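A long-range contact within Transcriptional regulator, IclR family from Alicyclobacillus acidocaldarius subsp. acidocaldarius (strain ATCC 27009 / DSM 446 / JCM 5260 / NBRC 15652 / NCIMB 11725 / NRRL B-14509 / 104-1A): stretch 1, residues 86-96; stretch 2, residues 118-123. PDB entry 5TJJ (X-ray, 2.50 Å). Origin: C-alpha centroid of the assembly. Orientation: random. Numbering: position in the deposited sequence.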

ATOM      1  N   VAL A  86      -7.939  -1.152   2.218  1.00 44.34           N
ATOM      2  CA  VAL A  86      -8.429   0.102   2.810  1.00 43.94           C
ATOM      3  C   VAL A  86      -9.895  -0.010   3.238  1.00 45.67           C
ATOM      4  O   VAL A  86     -10.264   0.439   4.316  1.00 45.11           O
ATOM      5  CB  VAL A  86      -8.215   1.293   1.847  1.00 43.96           C
ATOM      6  CG1 VAL A  86      -8.943   2.541   2.317  1.00 44.55           C
ATOM      7  CG2 VAL A  86      -6.726   1.574   1.721  1.00 42.66           C
ATOM      8  N   TYR A  87     -10.707  -0.662   2.422  1.00 48.44           N
ATOM      9  CA  TYR A  87     -12.139  -0.765   2.690  1.00 51.52           C
ATOM     10  C   TYR A  87     -12.336  -1.590   3.987  1.00 48.20           C
ATOM     11  O   TYR A  87     -13.063  -1.164   4.864  1.00 47.32           O
ATOM     12  CB  TYR A  87     -12.913  -1.327   1.470  1.00 56.05           C
ATOM     13  CG  TYR A  87     -12.959  -0.399   0.222  1.00 61.82           C
ATOM     14  CD1 TYR A  87     -11.868   0.427  -0.158  1.00 63.85           C
ATOM     15  CD2 TYR A  87     -14.077  -0.373  -0.608  1.00 67.25           C
ATOM     16  CE1 TYR A  87     -11.919   1.236  -1.295  1.00 64.95           C
ATOM     17  CE2 TYR A  87     -14.126   0.440  -1.741  1.00 69.57           C
ATOM     18  CZ  TYR A  87     -13.050   1.240  -2.074  1.00 67.78           C
ATOM     19  OH  TYR A  87     -13.103   2.039  -3.194  1.00 70.17           O
ATOM     20  N   ALA A  88     -11.629  -2.714   4.121  1.00 46.08           N
ATOM     21  CA  ALA A  88     -11.587  -3.506   5.386  1.00 44.23           C
ATOM     22  C   ALA A  88     -11.215  -2.687   6.626  1.00 41.85           C
ATOM     23  O   ALA A  88     -11.877  -2.781   7.665  1.00 41.81           O
ATOM     24  CB  ALA A  88     -10.633  -4.693   5.252  1.00 42.93           C
ATOM     25  N   HIS A  89     -10.151  -1.886   6.513  1.00 40.47           N
ATOM     26  CA  HIS A  89      -9.747  -0.973   7.595  1.00 38.34           C
ATOM     27  C   HIS A  89     -10.776   0.089   7.865  1.00 39.91           C
ATOM     28  O   HIS A  89     -10.965   0.487   9.027  1.00 42.07           O
ATOM     29  CB  HIS A  89      -8.414  -0.312   7.292  1.00 36.34           C
ATOM     30  CG  HIS A  89      -7.258  -1.244   7.437  1.00 35.80           C
ATOM     31  ND1 HIS A  89      -6.779  -1.637   8.665  1.00 34.59           N
ATOM     32  CD2 HIS A  89      -6.498  -1.882   6.513  1.00 35.73           C
ATOM     33  CE1 HIS A  89      -5.777  -2.472   8.496  1.00 34.38           C
ATOM     34  NE2 HIS A  89      -5.579  -2.629   7.201  1.00 35.06           N
ATOM     35  N   ALA A  90     -11.400   0.574   6.797  1.00 40.37           N
ATOM     36  CA  ALA A  90     -12.472   1.548   6.908  1.00 42.53           C
ATOM     37  C   ALA A  90     -13.624   0.939   7.692  1.00 44.26           C
ATOM     38  O   ALA A  90     -14.139   1.584   8.605  1.00 44.22           O
ATOM     39  CB  ALA A  90     -12.936   2.041   5.539  1.00 43.42           C
ATOM     40  N   LEU A  91     -14.014  -0.299   7.359  1.00 46.13           N
ATOM     41  CA  LEU A  91     -15.096  -0.975   8.097  1.00 48.64           C
ATOM     42  C   LEU A  91     -14.761  -1.078   9.579  1.00 46.65           C
ATOM     43  O   LEU A  91     -15.616  -0.823  10.409  1.00 46.89           O
ATOM     44  CB  LEU A  91     -15.390  -2.377   7.562  1.00 51.06           C
ATOM     45  CG  LEU A  91     -15.825  -2.608   6.106  1.00 54.70           C
ATOM     46  CD1 LEU A  91     -16.451  -3.991   5.944  1.00 56.96           C
ATOM     47  CD2 LEU A  91     -16.791  -1.532   5.638  1.00 58.18           C
ATOM     48  N   ALA A  92     -13.509  -1.421   9.895  1.00 44.41           N
ATOM     49  CA  ALA A  92     -13.069  -1.581  11.284  1.00 44.58           C
ATOM     50  C   ALA A  92     -13.176  -0.277  12.068  1.00 45.67           C
ATOM     51  O   ALA A  92     -13.603  -0.259  13.210  1.00 46.19           O
ATOM     52  CB  ALA A  92     -11.646  -2.115  11.334  1.00 42.21           C
ATOM     53  N   GLU A  93     -12.800   0.814  11.436  1.00 46.46           N
ATOM     54  CA  GLU A  93     -12.945   2.125  12.043  1.00 48.58           C
ATOM     55  C   GLU A  93     -14.450   2.494  12.216  1.00 50.11           C
ATOM     56  O   GLU A  93     -14.807   3.178  13.171  1.00 50.16           O
ATOM     57  CB  GLU A  93     -12.162   3.144  11.202  1.00 51.08           C
ATOM     58  CG  GLU A  93     -11.859   4.458  11.878  1.00 56.00           C
ATOM     59  CD  GLU A  93     -10.730   4.430  12.901  1.00 58.12           C
ATOM     60  OE1 GLU A  93      -9.822   3.560  12.829  1.00 56.22           O
ATOM     61  OE2 GLU A  93     -10.768   5.328  13.787  1.00 61.50           O
ATOM     62  N   LEU A  94     -15.329   2.027  11.324  1.00 49.67           N
ATOM     63  CA  LEU A  94     -16.764   2.237  11.503  1.00 53.19           C
ATOM     64  C   LEU A  94     -17.316   1.580  12.750  1.00 53.68           C
ATOM     65  O   LEU A  94     -18.236   2.114  13.355  1.00 55.46           O
ATOM     66  CB  LEU A  94     -17.579   1.721  10.321  1.00 55.02           C
ATOM     67  CG  LEU A  94     -17.571   2.497   9.007  1.00 56.69           C
ATOM     68  CD1 LEU A  94     -18.604   1.875   8.079  1.00 59.69           C
ATOM     69  CD2 LEU A  94     -17.845   3.977   9.220  1.00 58.87           C
ATOM     70  N   HIS A  95     -16.805   0.402  13.095  1.00 39.50           N
ATOM     71  CA  HIS A  95     -17.189  -0.253  14.346  1.00 41.20           C
ATOM     72  C   HIS A  95     -16.764   0.546  15.559  1.00 40.94           C
ATOM     73  O   HIS A  95     -17.497   0.573  16.544  1.00 40.05           O
ATOM     74  CB  HIS A  95     -16.663  -1.677  14.446  1.00 43.94           C
ATOM     75  CG  HIS A  95     -17.395  -2.649  13.580  1.00 45.43           C
ATOM     76  ND1 HIS A  95     -17.104  -2.824  12.239  1.00 48.02           N
ATOM     77  CD2 HIS A  95     -18.400  -3.509  13.858  1.00 47.69           C
ATOM     78  CE1 HIS A  95     -17.894  -3.753  11.729  1.00 47.83           C
ATOM     79  NE2 HIS A  95     -18.690  -4.186  12.690  1.00 49.01           N
ATOM     80  N   GLN A  96     -15.621   1.221  15.487  1.00 43.00           N
ATOM     81  CA  GLN A  96     -15.200   2.130  16.579  1.00 45.02           C
ATOM     82  C   GLN A  96     -16.182   3.297  16.752  1.00 43.44           C
ATOM     83  O   GLN A  96     -16.503   3.703  17.869  1.00 45.50           O
ATOM     84  CB  GLN A  96     -13.829   2.739  16.317  1.00 49.16           C
ATOM     85  CG  GLN A  96     -12.677   1.776  16.044  1.00 53.73           C
ATOM     86  CD  GLN A  96     -12.114   1.150  17.292  1.00 57.49           C
ATOM     87  OE1 GLN A  96     -12.838   0.880  18.258  1.00 58.08           O
ATOM     88  NE2 GLN A  96     -10.809   0.901  17.279  1.00 62.22           N
ATOM     89  N   TYR A 118     -24.386   2.170  -0.418  1.00 37.68           N
ATOM     90  CA  TYR A 118     -23.880   1.603   0.834  1.00 37.07           C
ATOM     91  C   TYR A 118     -23.006   0.377   0.530  1.00 37.84           C
ATOM     92  O   TYR A 118     -23.452  -0.553  -0.138  1.00 40.17           O
ATOM     93  CB  TYR A 118     -25.027   1.177   1.742  1.00 38.26           C
ATOM     94  CG  TYR A 118     -25.825   2.280   2.401  1.00 39.09           C
ATOM     95  CD1 TYR A 118     -25.432   3.621   2.334  1.00 38.36           C
ATOM     96  CD2 TYR A 118     -26.979   1.971   3.127  1.00 41.33           C
ATOM     97  CE1 TYR A 118     -26.162   4.617   2.955  1.00 40.74           C
ATOM     98  CE2 TYR A 118     -27.722   2.963   3.769  1.00 43.40           C
ATOM     99  CZ  TYR A 118     -27.304   4.296   3.684  1.00 43.97           C
ATOM    100  OH  TYR A 118     -28.018   5.330   4.301  1.00 47.07           O
ATOM    101  N   ILE A 119     -21.759   0.401   0.990  1.00 37.06           N
ATOM    102  CA  ILE A 119     -20.838  -0.734   0.816  1.00 38.42           C
ATOM    103  C   ILE A 119     -20.459  -1.446   2.123  1.00 38.11           C
ATOM    104  O   ILE A 119     -19.793  -2.450   2.099  1.00 41.99           O
ATOM    105  CB  ILE A 119     -19.593  -0.333   0.003  1.00 38.31           C
ATOM    106  CG1 ILE A 119     -18.792   0.758   0.689  1.00 38.04           C
ATOM    107  CG2 ILE A 119     -19.988   0.167  -1.383  1.00 38.51           C
ATOM    108  CD1 ILE A 119     -17.356   0.853   0.178  1.00 39.36           C
ATOM    109  N   GLY A 120     -20.918  -0.956   3.261  1.00 37.10           N
ATOM    110  CA  GLY A 120     -20.661  -1.625   4.534  1.00 37.59           C
ATOM    111  C   GLY A 120     -21.370  -0.884   5.647  1.00 35.29           C
ATOM    112  O   GLY A 120     -21.679   0.280   5.486  1.00 34.75           O
ATOM    113  N   SER A 121     -21.669  -1.580   6.741  1.00 35.66           N
ATOM    114  CA  SER A 121     -22.232  -0.975   7.937  1.00 35.19           C
ATOM    115  C   SER A 121     -21.710  -1.659   9.177  1.00 34.68           C
ATOM    116  O   SER A 121     -21.152  -2.728   9.112  1.00 33.65           O
ATOM    117  CB  SER A 121     -23.765  -1.061   7.944  1.00 36.65           C
ATOM    118  OG  SER A 121     -24.161  -2.408   8.116  1.00 40.02           O
ATOM    119  N   ALA A 122     -21.909  -0.995  10.303  1.00 35.53           N
ATOM    120  CA  ALA A 122     -21.518  -1.467  11.609  1.00 37.33           C
ATOM    121  C   ALA A 122     -22.553  -0.977  12.613  1.00 39.50           C
ATOM    122  O   ALA A 122     -22.721   0.222  12.838  1.00 40.02           O
ATOM    123  CB  ALA A 122     -20.157  -0.954  11.954  1.00 37.13           C
ATOM    124  N   GLU A 123     -23.295  -1.922  13.166  1.00 43.65           N
ATOM    125  CA  GLU A 123     -24.297  -1.644  14.161  1.00 46.32           C
ATOM    126  C   GLU A 123     -23.524  -1.449  15.463  1.00 46.08           C
ATOM    127  O   GLU A 123     -22.439  -2.011  15.609  1.00 46.92           O
ATOM    128  CB  GLU A 123     -25.282  -2.815  14.254  1.00 51.31           C
ATOM    129  CG  GLU A 123     -26.087  -3.077  12.962  1.00 54.41           C
ATOM    130  CD  GLU A 123     -26.811  -4.448  12.896  1.00 61.97           C
ATOM    131  OE1 GLU A 123     -26.557  -5.392  13.708  1.00 64.47           O
ATOM    132  OE2 GLU A 123     -27.673  -4.598  11.995  1.00 67.15           O
TER

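The methyl group of Ala122 sits almost exactly on the axis of the His95 imidazole: its CB lies 3.4 Å from the centroid of the ring formed by His95 CG, ND1, CD2, CE1 and NE2, only 1° off the ring normal. This CH-pi contact joins the helix of residues 86-96 to the strand of residues 118-122, and it falls where the two backbones come close, with His95 CA and Ala122 CA 5.3 Å apart. The closest single pair in it is His95 ND1 to Ala122 CB, at 3.6 Å.

The imidazole is held in place from within its own helix. With chi1 at -74° (m) and chi2 at 83°, His95 ND1 donates a hydrogen bond to Leu91 O, 3.1 Å away, one turn earlier; the same carbonyl accepts the backbone bond from His95 N at 3.2 Å. Although the CA-to-CB bond of His95 points sideways, the ring thereby reaches the strand and presents a face to Ala122. The small methyl of Ala122 fits into the corner formed by this ring and Leu94, whose CB is 4.1 Å from Ala122 CB and whose carbonyl O is 3.9 Å from the same methyl. Ala122 accordingly gives up more surface to the other stretch than any other residue, 65 Å².

Farther back along the strand, Gly120 leaves room for Leu91. Leu91 CD2 packs 4.0 Å from Gly120 CA, and a CB built at ideal geometry on Gly120 would lie 2.5 Å from Leu91 CD2, a clash. The absence of a side chain thus lets the leucine lie against the strand backbone. Leu91 (m, t) starts sideways but brings its end nearer, while Leu94 (m, t) points toward the strand and places CD1 4.3 Å from Gly120 O.

At the start of the helix, Tyr87 and Ile119 point toward each other. Ile119, with chi1 at 61° (p) and chi2 at 161° (t), extends CD1 to within 3.6 Å of Tyr87 CD2, an apolar contact with the aromatic carbons. The tyrosine hydroxyl is hydrogen-bonded elsewhere in the structure.

Helix and strand run in broadly the same direction, at 26°, and their axes approach to 7.6 Å. Gly120, Ser121 and Ala122 alternate: a CB on Gly120 would point toward the helix, that of Ser121 points away, and that of Ala122 points toward. Ile119, at phi/psi -113/-3, departs from the extended conformation and also points toward the helix. No hydrogen bond crosses between the stretches, and the modest 322 Å² buried over both sides reflects van der Waals packing together with the CH-pi contact.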